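Local coordinates for galactofuranose-binding protein YtfQ (Escherichia coli, PDB 2VK2), which binds alpha- and beta-galactofuranose in the periplasm as the solute-binding component of the ABC transporter complex YtfQRT-YjfF, at residues F7-V10 against W16-A19; T21-S26 against T248-G253; N130-Q135 against E180-A185. All blocks are in the same frame, centred on the assembly; numbering follows the deposited sequence.

Interaction 1 (F7-V10 against W16-A19); sequences FSQV and WRAA. With GZL (beta-D-galactofuranose), chain B.
Gln-9 leaves the strand with CG anti to N (chi1 -179°) and bends at chi2, while Arg-17 of helix 15-31 sets out extended and then turns at chi3 (-61°), which brings amide and guanidinium together. The two side chains run past each other in opposite directions, amide and guanidinium planes 80° apart. Arg-17 NH1 donates to Gln-9 OE1 at 2.8 Å, approaching from out of the carbonyl plane. The same oxygen takes the backbone N of Val-10 at 2.9 Å, this time in plane on a lone pair. Glutamine suits the place because NE2 donates to Glu-20 and Thr-21 while OE1 accepts, and these bonds together probably hold the amide's rotation. Val-10 supplies an apolar lid: its CG2 sits over the centre of the guanidinium, 3.8 Å from Arg-17 CZ, and CZ3 of Trp-16 lies over the opposite face, toward its rim. Flanked on both faces, Arg-17 directs NH2 to O4 of the galactofuranose at 3.0 Å. Salt bridges to Glu-13, Glu-20 and Asp-90 probably balance its buried charge. Trp-16 presents one ring face to C6 of the sugar. The strand end followed by a helix start is the first beta-alpha step of the periplasmic-binding-protein fold, and here it builds one wall of the galactofuranose site.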
ATOM      1  N   PHE A   7       2.796 -16.253   8.314  1.00  8.03           N
ATOM      2  CA  PHE A   7       2.509 -14.919   7.789  1.00  7.90           C
ATOM      3  C   PHE A   7       1.008 -14.781   7.587  1.00  7.69           C
ATOM      4  O   PHE A   7       0.419 -15.468   6.752  1.00  7.67           O
ATOM      5  CB  PHE A   7       3.279 -14.719   6.475  1.00  8.39           C
ATOM      6  CG  PHE A   7       3.015 -13.406   5.757  1.00  8.61           C
ATOM      7  CD1 PHE A   7       2.547 -12.268   6.413  1.00  8.61           C
ATOM      8  CD2 PHE A   7       3.295 -13.310   4.396  1.00  9.10           C
ATOM      9  CE1 PHE A   7       2.334 -11.078   5.712  1.00  8.96           C
ATOM     10  CE2 PHE A   7       3.089 -12.129   3.700  1.00  9.57           C
ATOM     11  CZ  PHE A   7       2.609 -11.011   4.357  1.00  9.43           C
ATOM     12  N   SER A   8       0.391 -13.915   8.392  1.00  7.38           N
ATOM     13  CA  SER A   8      -0.998 -13.532   8.193  1.00  7.53           C
ATOM     14  C   SER A   8      -1.041 -12.394   7.179  1.00  7.60           C
ATOM     15  O   SER A   8      -0.731 -11.245   7.501  1.00  7.75           O
ATOM     16  CB  SER A   8      -1.655 -13.100   9.504  1.00  7.55           C
ATOM     17  OG  SER A   8      -2.979 -12.659   9.260  1.00  7.86           O
ATOM     18  N   GLN A   9      -1.415 -12.748   5.954  1.00  7.74           N
ATOM     19  CA  GLN A   9      -1.487 -11.834   4.824  1.00  7.96           C
ATOM     20  C   GLN A   9      -2.920 -11.302   4.713  1.00  8.16           C
ATOM     21  O   GLN A   9      -3.876 -12.006   5.046  1.00  8.60           O
ATOM     22  CB  GLN A   9      -1.054 -12.603   3.558  1.00  8.19           C
ATOM     23  CG  GLN A   9      -1.032 -11.845   2.229  1.00  8.15           C
ATOM     24  CD  GLN A   9      -0.198 -10.580   2.269  1.00  8.14           C
ATOM     25  OE1 GLN A   9      -0.480  -9.673   3.042  1.00  7.89           O
ATOM     26  NE2 GLN A   9       0.817 -10.499   1.408  1.00  7.48           N
ATOM     27  N   VAL A  10      -3.065 -10.055   4.267  1.00  8.41           N
ATOM     28  CA  VAL A  10      -4.377  -9.406   4.167  1.00  8.86           C
ATOM     29  C   VAL A  10      -5.265 -10.125   3.160  1.00  9.22           C
ATOM     30  O   VAL A  10      -6.449 -10.366   3.408  1.00  9.43           O
ATOM     31  CB  VAL A  10      -4.239  -7.925   3.730  1.00  8.69           C
ATOM     32  CG1 VAL A  10      -5.611  -7.291   3.491  1.00  9.40           C
ATOM     33  CG2 VAL A  10      -3.448  -7.130   4.753  1.00  9.39           C
ATOM     34  N   TRP A  16       0.219  -5.207  -6.226  1.00  7.89           N
ATOM     35  CA  TRP A  16       1.318  -4.998  -5.297  1.00  7.86           C
ATOM     36  C   TRP A  16       1.344  -6.083  -4.221  1.00  7.98           C
ATOM     37  O   TRP A  16       2.400  -6.643  -3.938  1.00  8.02           O
ATOM     38  CB  TRP A  16       1.265  -3.611  -4.640  1.00  7.66           C
ATOM     39  CG  TRP A  16       2.435  -3.425  -3.742  1.00  7.61           C
ATOM     40  CD1 TRP A  16       3.654  -2.924  -4.080  1.00  7.62           C
ATOM     41  CD2 TRP A  16       2.531  -3.818  -2.366  1.00  7.18           C
ATOM     42  NE1 TRP A  16       4.499  -2.958  -2.998  1.00  7.67           N
ATOM     43  CE2 TRP A  16       3.833  -3.510  -1.935  1.00  7.43           C
ATOM     44  CE3 TRP A  16       1.637  -4.401  -1.457  1.00  7.55           C
ATOM     45  CZ2 TRP A  16       4.265  -3.750  -0.630  1.00  7.64           C
ATOM     46  CZ3 TRP A  16       2.069  -4.641  -0.159  1.00  7.64           C
ATOM     47  CH2 TRP A  16       3.370  -4.321   0.237  1.00  7.67           C
ATOM     48  N   ARG A  17       0.196  -6.381  -3.622  1.00  7.96           N
ATOM     49  CA  ARG A  17       0.179  -7.375  -2.546  1.00  8.18           C
ATOM     50  C   ARG A  17       0.484  -8.770  -3.075  1.00  8.37           C
ATOM     51  O   ARG A  17       1.145  -9.554  -2.403  1.00  8.15           O
ATOM     52  CB  ARG A  17      -1.135  -7.375  -1.764  1.00  8.39           C
ATOM     53  CG  ARG A  17      -1.038  -8.240  -0.492  1.00  8.20           C
ATOM     54  CD  ARG A  17      -2.140  -7.969   0.517  1.00  8.06           C
ATOM     55  NE  ARG A  17      -2.095  -6.588   0.976  1.00  7.85           N
ATOM     56  CZ  ARG A  17      -1.251  -6.108   1.883  1.00  7.80           C
ATOM     57  NH1 ARG A  17      -0.376  -6.886   2.500  1.00  7.88           N
ATOM     58  NH2 ARG A  17      -1.296  -4.822   2.174  1.00  8.10           N
ATOM     59  N   ALA A  18       0.028  -9.070  -4.287  1.00  8.47           N
ATOM     60  CA  ALA A  18       0.375 -10.332  -4.931  1.00  8.63           C
ATOM     61  C   ALA A  18       1.892 -10.457  -5.077  1.00  8.62           C
ATOM     62  O   ALA A  18       2.458 -11.521  -4.829  1.00  8.62           O
ATOM     63  CB  ALA A  18      -0.304 -10.451  -6.288  1.00  9.00           C
ATOM     64  N   ALA A  19       2.545  -9.367  -5.470  1.00  8.63           N
ATOM     65  CA  ALA A  19       4.001  -9.335  -5.566  1.00  8.67           C
ATOM     66  C   ALA A  19       4.661  -9.482  -4.194  1.00  8.66           C
ATOM     67  O   ALA A  19       5.663 -10.179  -4.063  1.00  8.39           O
ATOM     68  CB  ALA A  19       4.469  -8.052  -6.247  1.00  8.90           C
TER
HETATM   69  C6  GZL B1298       1.068  -0.775   1.255  0.50  7.98           C
HETATM   70  C5  GZL B1298      -0.162  -1.288   1.456  0.50  7.34           C
HETATM   71  C4  GZL B1298      -1.270  -1.262   0.420  0.50  6.57           C
HETATM   72  C3  GZL B1298      -0.983  -0.970  -1.028  0.50  7.04           C
HETATM   73  C2  GZL B1298      -1.618  -1.839  -1.803  0.50  6.32           C
HETATM   74  O6  GZL B1298       2.002  -0.807   2.211  0.50  8.31           O
HETATM   75  O5  GZL B1298      -0.476  -1.775   2.662  0.50  5.34           O
HETATM   76  O4  GZL B1298      -1.930  -2.534   0.369  0.50  6.19           O
HETATM   77  O3  GZL B1298      -0.267   0.075  -1.428  0.50  6.48           O
HETATM   78  C1  GZL B1298      -2.286  -2.877  -0.975  0.50  6.17           C
HETATM   79  O2  GZL B1298      -1.677  -1.877  -3.135  0.50  4.73           O
HETATM   80  O1  GZL B1298      -3.701  -2.847  -1.128  0.50  6.43           O

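Interaction 2 (T21-S26 against T248-G253); sequences TNVAKS and TPNMAG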
ATOM      1  N   THR A  21       3.509 -11.102  -1.637  1.00  8.56           N
ATOM      2  CA  THR A  21       3.379 -12.522  -1.326  1.00  9.07           C
ATOM      3  C   THR A  21       4.419 -13.356  -2.082  1.00  9.11           C
ATOM      4  O   THR A  21       5.082 -14.210  -1.491  1.00  8.78           O
ATOM      5  CB  THR A  21       1.952 -13.016  -1.633  1.00  9.19           C
ATOM      6  OG1 THR A  21       1.034 -12.400  -0.718  1.00  9.67           O
ATOM      7  CG2 THR A  21       1.850 -14.531  -1.501  1.00 10.14           C
ATOM      8  N   ASN A  22       4.571 -13.100  -3.378  1.00  9.31           N
ATOM      9  CA  ASN A  22       5.573 -13.801  -4.188  1.00  9.72           C
ATOM     10  C   ASN A  22       6.979 -13.619  -3.629  1.00  9.30           C
ATOM     11  O   ASN A  22       7.744 -14.576  -3.516  1.00  9.14           O
ATOM     12  CB  ASN A  22       5.551 -13.297  -5.636  1.00 10.20           C
ATOM     13  CG  ASN A  22       4.314 -13.735  -6.402  1.00 12.11           C
ATOM     14  OD1 ASN A  22       3.645 -14.701  -6.039  1.00 15.18           O
ATOM     15  ND2 ASN A  22       4.013 -13.023  -7.482  1.00 14.16           N
ATOM     16  N   VAL A  23       7.312 -12.381  -3.277  1.00  9.08           N
ATOM     17  CA  VAL A  23       8.634 -12.059  -2.752  1.00  9.07           C
ATOM     18  C   VAL A  23       8.850 -12.646  -1.351  1.00  8.97           C
ATOM     19  O   VAL A  23       9.955 -13.080  -1.020  1.00  8.96           O
ATOM     20  CB  VAL A  23       8.877 -10.539  -2.748  1.00  9.20           C
ATOM     21  CG1 VAL A  23      10.194 -10.198  -2.063  1.00 10.00           C
ATOM     22  CG2 VAL A  23       8.861 -10.012  -4.180  1.00  9.46           C
ATOM     23  N   ALA A  24       7.799 -12.677  -0.533  1.00  8.70           N
ATOM     24  CA  ALA A  24       7.882 -13.338   0.768  1.00  8.61           C
ATOM     25  C   ALA A  24       8.279 -14.803   0.589  1.00  8.83           C
ATOM     26  O   ALA A  24       9.142 -15.314   1.299  1.00  8.45           O
ATOM     27  CB  ALA A  24       6.558 -13.229   1.508  1.00  8.70           C
ATOM     28  N   LYS A  25       7.650 -15.469  -0.375  1.00  8.86           N
ATOM     29  CA  LYS A  25       7.954 -16.867  -0.665  1.00  9.72           C
ATOM     30  C   LYS A  25       9.387 -17.058  -1.159  1.00  9.59           C
ATOM     31  O   LYS A  25      10.096 -17.926  -0.658  1.00  9.55           O
ATOM     32  CB  LYS A  25       6.969 -17.430  -1.686  1.00  9.99           C
ATOM     33  CG  LYS A  25       5.551 -17.593  -1.167  1.00 10.76           C
ATOM     34  CD  LYS A  25       4.629 -18.033  -2.288  1.00 11.58           C
ATOM     35  CE  LYS A  25       3.200 -18.207  -1.818  1.00 13.02           C
ATOM     36  NZ  LYS A  25       2.292 -18.527  -2.956  1.00 15.43           N
ATOM     37  N   SER A  26       9.817 -16.251  -2.128  1.00  9.66           N
ATOM     38  CA  SER A  26      11.173 -16.395  -2.673  1.00  9.94           C
ATOM     39  C   SER A  26      12.243 -16.025  -1.642  1.00 10.03           C
ATOM     40  O   SER A  26      13.293 -16.668  -1.578  1.00 10.01           O
ATOM     41  CB  SER A  26      11.354 -15.601  -3.976  1.00 10.11           C
ATOM     42  OG  SER A  26      11.045 -14.231  -3.819  1.00 11.18           O
ATOM     43  N   THR A 248       8.420  -0.761  -2.536  1.00  9.21           N
ATOM     44  CA  THR A 248       9.042  -2.072  -2.709  1.00  9.62           C
ATOM     45  C   THR A 248       8.089  -3.186  -2.278  1.00  9.50           C
ATOM     46  O   THR A 248       7.478  -3.097  -1.217  1.00  9.48           O
ATOM     47  CB  THR A 248      10.375  -2.217  -1.949  1.00  9.92           C
ATOM     48  OG1 THR A 248      10.925  -3.511  -2.218  1.00 10.60           O
ATOM     49  CG2 THR A 248      10.186  -2.051  -0.445  1.00 10.71           C
ATOM     50  N   PRO A 249       7.922  -4.225  -3.117  1.00  9.50           N
ATOM     51  CA  PRO A 249       7.211  -5.407  -2.641  1.00  9.58           C
ATOM     52  C   PRO A 249       7.991  -6.211  -1.599  1.00  9.35           C
ATOM     53  O   PRO A 249       7.406  -7.062  -0.937  1.00  9.40           O
ATOM     54  CB  PRO A 249       7.014  -6.244  -3.916  1.00  9.71           C
ATOM     55  CG  PRO A 249       7.281  -5.317  -5.044  1.00 10.21           C
ATOM     56  CD  PRO A 249       8.291  -4.353  -4.536  1.00  9.53           C
ATOM     57  N   ASN A 250       9.289  -5.946  -1.452  1.00  9.43           N
ATOM     58  CA  ASN A 250      10.120  -6.712  -0.528  1.00  9.53           C
ATOM     59  C   ASN A 250      10.043  -6.184   0.903  1.00  9.45           C
ATOM     60  O   ASN A 250      10.997  -5.611   1.439  1.00  9.39           O
ATOM     61  CB  ASN A 250      11.570  -6.762  -1.012  1.00  9.75           C
ATOM     62  CG  ASN A 250      12.389  -7.808  -0.279  1.00 10.45           C
ATOM     63  OD1 ASN A 250      11.874  -8.526   0.583  1.00 10.66           O
ATOM     64  ND2 ASN A 250      13.669  -7.899  -0.613  1.00 11.99           N
ATOM     65  N   MET A 251       8.887  -6.401   1.511  1.00  9.35           N
ATOM     66  CA  MET A 251       8.676  -6.104   2.919  1.00  9.51           C
ATOM     67  C   MET A 251       9.136  -7.268   3.788  1.00  9.51           C
ATOM     68  O   MET A 251       9.582  -7.061   4.913  1.00  9.49           O
ATOM     69  CB  MET A 251       7.197  -5.812   3.167  1.00  9.74           C
ATOM     70  CG  MET A 251       6.704  -4.577   2.441  1.00 10.47           C
ATOM     71  SD  MET A 251       7.332  -3.071   3.193  1.00 12.08           S
ATOM     72  CE  MET A 251       6.798  -1.844   1.999  1.00 10.61           C
ATOM     73  N   ALA A 252       9.041  -8.485   3.257  1.00  9.59           N
ATOM     74  CA  ALA A 252       9.405  -9.682   4.017  1.00  9.81           C
ATOM     75  C   ALA A 252      10.913  -9.804   4.241  1.00  9.92           C
ATOM     76  O   ALA A 252      11.345 -10.267   5.298  1.00 10.05           O
ATOM     77  CB  ALA A 252       8.865 -10.930   3.334  1.00 10.09           C
ATOM     78  N   GLY A 253      11.708  -9.391   3.256  1.00 10.15           N
ATOM     79  CA  GLY A 253      13.165  -9.475   3.354  1.00 10.23           C
ATOM     80  C   GLY A 253      13.734  -8.852   4.617  1.00 10.34           C
ATOM     81  O   GLY A 253      14.406  -9.530   5.399  1.00 10.53           O
TER
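Apolar contacts join Ala-24 and Val-23, on helix 15-31, to the turn that leads into helix 252-265. The methyl of Ala-252 points at the helix and lies 3.7 Å from CB of Ala-24, with Ala-24 CA equally near. The CA atoms of the two alanines are 5.1 Å apart, and small side chains suit so close an approach. CG2 of Val-23 reaches CB of Pro-249 at 4.2 Å.

Van der Waals packing of a methyl on an amide comes next. CG1 of Val-23, anti to the backbone N (chi1 174°), is carried to Asn-250, 3.6 Å from OD1. These side chains cross at about a right angle. The two gamma methyls of a beta-branched residue let Val-23 meet both proline and asparagine.

Polar bonds shape the turn itself. Thr-248 OG1 accepts from Asn-250 N at 3.0 Å, closing an ST turn; a weak bond from Met-251 N to Pro-249 O closes an inverse gamma turn centred on Asn-250. OD1 of Asn-250 takes the N-H of Gly-253 at 2.8 Å, a capping bond with the donor tilted 26° from the carbonyl plane. Glycine suits position 253 because it lacks a CB, which would clash with Asn-250 OD1. ND2 of Asn-250 donates to Glu-27 on helix 15-31. With an alanine at Asn-250, Gly-253 N would probably lose its cap, Glu-27 this donor, and Val-23 CG1 its contact with the amide.

Pro-249 also packs against Ala-19, one turn earlier on helix 15-31, and lies near Trp-16 of the sugar site. The arrangement is a side-chain-capped helix start docked on a neighbouring helix, here joining the chain's first helix to the one after strand 243-246 in the periplasmic-binding-protein fold.

Interaction 3 (N130-Q135 against E180-A185); sequences NVVELQ and ESFIKA
Helix-on-sheet packing brings Phe-182 of helix 172-185 down on strand 129-135, in the mixed sheet of the second lobe. The segments run nearly antiparallel, at 156°, with axes 10.0 Å apart, a gap that one aromatic side chain can span. CG of Phe-182 is anti to the carbonyl carbon (chi1 -70°), which sends the ring from the helix to the strand. Its CD2 comes within 3.6 Å of CB of Val-132, and the neighbouring CE2 lies 3.8 Å from CD2 of Leu-134. Both aliphatic groups meet the ring obliquely. Between them, the backbone oxygen of Glu-133 lies near the ring plane at the edge, 3.6 Å from CE2, where the weakly positive rim of the ring tolerates a carbonyl. Alternation along the strand explains the choice of residues: Val-132 and Leu-134 serve the helix side, while Glu-133 sets out from the other side, and its carboxylate is bound by Ser-165, Lys-147 and His-198. Branched Val-132 also packs on Val-195 of the adjacent strand. A helix covering a sheet through an aromatic side chain laid against aliphatic ones fits the alpha/beta layering of each lobe in a type I periplasmic binding protein, strand order 2-1-3-4-5-6.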
ATOM      1  N   ASN A 130      -9.782  20.619  -9.282  1.00 10.05           N
ATOM      2  CA  ASN A 130     -10.614  19.759  -8.445  1.00 10.00           C
ATOM      3  C   ASN A 130     -10.110  18.335  -8.456  1.00  9.60           C
ATOM      4  O   ASN A 130      -9.996  17.717  -9.504  1.00  9.63           O
ATOM      5  CB  ASN A 130     -12.054  19.760  -8.939  1.00 10.14           C
ATOM      6  CG  ASN A 130     -12.768  21.103  -8.664  1.00 11.01           C
ATOM      7  OD1 ASN A 130     -12.393  21.858  -7.857  1.00 11.78           O
ATOM      8  ND2 ASN A 130     -13.803  21.319  -9.389  1.00 12.38           N
ATOM      9  N   VAL A 131      -9.834  17.847  -7.247  1.00  9.08           N
ATOM     10  CA  VAL A 131      -9.323  16.503  -7.041  1.00  8.81           C
ATOM     11  C   VAL A 131     -10.430  15.586  -6.539  1.00  8.69           C
ATOM     12  O   VAL A 131     -11.234  15.976  -5.692  1.00  8.78           O
ATOM     13  CB  VAL A 131      -8.168  16.512  -6.015  1.00  8.95           C
ATOM     14  CG1 VAL A 131      -7.713  15.093  -5.688  1.00  9.25           C
ATOM     15  CG2 VAL A 131      -7.006  17.340  -6.538  1.00  9.57           C
ATOM     16  N   VAL A 132     -10.480  14.373  -7.075  1.00  8.38           N
ATOM     17  CA  VAL A 132     -11.286  13.313  -6.488  1.00  8.46           C
ATOM     18  C   VAL A 132     -10.328  12.260  -5.936  1.00  8.20           C
ATOM     19  O   VAL A 132      -9.329  11.916  -6.580  1.00  8.16           O
ATOM     20  CB  VAL A 132     -12.305  12.712  -7.487  1.00  8.44           C
ATOM     21  CG1 VAL A 132     -13.259  13.797  -7.979  1.00  8.87           C
ATOM     22  CG2 VAL A 132     -11.611  12.025  -8.662  1.00  9.10           C
ATOM     23  N   GLU A 133     -10.614  11.784  -4.727  1.00  8.19           N
ATOM     24  CA  GLU A 133      -9.720  10.882  -4.016  1.00  8.06           C
ATOM     25  C   GLU A 133     -10.328   9.495  -3.878  1.00  8.10           C
ATOM     26  O   GLU A 133     -11.447   9.349  -3.387  1.00  8.22           O
ATOM     27  CB  GLU A 133      -9.394  11.453  -2.633  1.00  7.99           C
ATOM     28  CG  GLU A 133      -8.470  10.571  -1.785  1.00  8.32           C
ATOM     29  CD  GLU A 133      -8.153  11.181  -0.438  1.00  8.57           C
ATOM     30  OE1 GLU A 133      -9.061  11.791   0.167  1.00 10.06           O
ATOM     31  OE2 GLU A 133      -7.000  11.044   0.020  1.00  8.66           O
ATOM     32  N   LEU A 134      -9.581   8.487  -4.316  1.00  7.84           N
ATOM     33  CA  LEU A 134      -9.931   7.097  -4.090  1.00  8.02           C
ATOM     34  C   LEU A 134      -9.080   6.605  -2.928  1.00  7.89           C
ATOM     35  O   LEU A 134      -7.882   6.360  -3.080  1.00  7.65           O
ATOM     36  CB  LEU A 134      -9.678   6.261  -5.346  1.00  8.26           C
ATOM     37  CG  LEU A 134     -10.543   6.644  -6.553  1.00  8.92           C
ATOM     38  CD1 LEU A 134     -10.064   5.937  -7.814  1.00  9.22           C
ATOM     39  CD2 LEU A 134     -12.006   6.330  -6.288  1.00 10.30           C
ATOM     40  N   GLN A 135      -9.694   6.490  -1.754  1.00  8.08           N
ATOM     41  CA  GLN A 135      -8.974   6.064  -0.561  1.00  8.30           C
ATOM     42  C   GLN A 135      -8.799   4.560  -0.523  1.00  8.15           C
ATOM     43  O   GLN A 135      -9.558   3.815  -1.132  1.00  8.25           O
ATOM     44  CB  GLN A 135      -9.712   6.479   0.713  1.00  8.19           C
ATOM     45  CG  GLN A 135      -9.955   7.962   0.868  1.00  9.32           C
ATOM     46  CD  GLN A 135     -10.526   8.298   2.232  1.00 10.07           C
ATOM     47  OE1 GLN A 135     -10.183   7.668   3.236  1.00 13.90           O
ATOM     48  NE2 GLN A 135     -11.400   9.294   2.277  1.00 12.03           N
ATOM     49  N   GLU A 180     -16.529   5.964 -11.499  1.00 12.14           N
ATOM     50  CA  GLU A 180     -17.745   6.121 -12.308  1.00 13.08           C
ATOM     51  C   GLU A 180     -18.771   7.002 -11.597  1.00 13.08           C
ATOM     52  O   GLU A 180     -19.373   7.881 -12.214  1.00 13.24           O
ATOM     53  CB  GLU A 180     -18.372   4.763 -12.631  1.00 13.16           C
ATOM     54  CG  GLU A 180     -17.632   3.964 -13.698  1.00 14.21           C
ATOM     55  CD  GLU A 180     -18.098   2.517 -13.798  1.00 14.69           C
ATOM     56  OE1 GLU A 180     -18.775   2.027 -12.867  1.00 17.15           O
ATOM     57  OE2 GLU A 180     -17.785   1.861 -14.814  1.00 17.01           O
ATOM     58  N   SER A 181     -18.959   6.771 -10.299  1.00 13.28           N
ATOM     59  CA  SER A 181     -19.896   7.568  -9.506  1.00 13.48           C
ATOM     60  C   SER A 181     -19.435   9.023  -9.385  1.00 13.07           C
ATOM     61  O   SER A 181     -20.256   9.938  -9.436  1.00 13.18           O
ATOM     62  CB  SER A 181     -20.105   6.956  -8.116  1.00 13.74           C
ATOM     63  OG  SER A 181     -19.010   7.213  -7.256  1.00 15.24           O
ATOM     64  N   PHE A 182     -18.129   9.232  -9.223  1.00 12.67           N
ATOM     65  CA  PHE A 182     -17.570  10.585  -9.164  1.00 12.49           C
ATOM     66  C   PHE A 182     -17.780  11.332 -10.482  1.00 12.46           C
ATOM     67  O   PHE A 182     -18.159  12.501 -10.483  1.00 12.29           O
ATOM     68  CB  PHE A 182     -16.069  10.562  -8.845  1.00 12.43           C
ATOM     69  CG  PHE A 182     -15.721  10.129  -7.435  1.00 12.34           C
ATOM     70  CD1 PHE A 182     -16.675  10.048  -6.421  1.00 12.62           C
ATOM     71  CD2 PHE A 182     -14.401   9.843  -7.120  1.00 12.19           C
ATOM     72  CE1 PHE A 182     -16.312   9.660  -5.136  1.00 12.84           C
ATOM     73  CE2 PHE A 182     -14.036   9.469  -5.837  1.00 12.37           C
ATOM     74  CZ  PHE A 182     -14.990   9.373  -4.848  1.00 12.67           C
ATOM     75  N   ILE A 183     -17.522  10.651 -11.595  1.00 12.64           N
ATOM     76  CA  ILE A 183     -17.690  11.240 -12.925  1.00 13.12           C
ATOM     77  C   ILE A 183     -19.138  11.676 -13.152  1.00 13.77           C
ATOM     78  O   ILE A 183     -19.390  12.794 -13.604  1.00 13.81           O
ATOM     79  CB  ILE A 183     -17.245  10.253 -14.029  1.00 12.93           C
ATOM     80  CG1 ILE A 183     -15.720  10.106 -14.023  1.00 12.88           C
ATOM     81  CG2 ILE A 183     -17.710  10.721 -15.406  1.00 12.94           C
ATOM     82  CD1 ILE A 183     -15.211   8.952 -14.860  1.00 13.01           C
ATOM     83  N   LYS A 184     -20.082  10.800 -12.817  1.00 14.67           N
ATOM     84  CA  LYS A 184     -21.509  11.105 -12.962  1.00 15.71           C
ATOM     85  C   LYS A 184     -21.970  12.239 -12.041  1.00 15.58           C
ATOM     86  O   LYS A 184     -22.901  12.975 -12.379  1.00 15.77           O
ATOM     87  CB  LYS A 184     -22.352   9.854 -12.709  1.00 16.07           C
ATOM     88  CG  LYS A 184     -22.222   8.799 -13.793  1.00 16.77           C
ATOM     89  CD  LYS A 184     -22.958   7.526 -13.419  1.00 17.18           C
ATOM     90  CE  LYS A 184     -22.634   6.393 -14.379  1.00 18.20           C
ATOM     91  NZ  LYS A 184     -23.227   5.103 -13.932  1.00 19.58           N
ATOM     92  N   ALA A 185     -21.320  12.374 -10.887  1.00 15.52           N
ATOM     93  CA  ALA A 185     -21.643  13.430  -9.925  1.00 15.51           C
ATOM     94  C   ALA A 185     -20.979  14.772 -10.254  1.00 15.63           C
ATOM     95  O   ALA A 185     -21.281  15.781  -9.612  1.00 15.68           O
ATOM     96  CB  ALA A 185     -21.256  12.989  -8.516  1.00 15.53           C
TER

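All three contacts lie largely in the interior, but their chemistry follows their place. Interaction 1 borders the ligand and is dominated by charge and hydrogen bonds; interaction 3, on the other side of the chain's centre and about 28 Å away between centres, is apolar helix-to-sheet packing. The touching residues of both are all buried. Interaction 2 reaches nearer the surface, with Val-23 and Asn-250 partly exposed, and sets small apolar groups beside a capped turn. Interactions 1 and 2 share helix 15-31 and touch directly, Trp-16 packing on Thr-248 and Pro-249. Interaction 3 has no atom in touch with either, although in sequence it is nested within the long loop that interaction 2 closes.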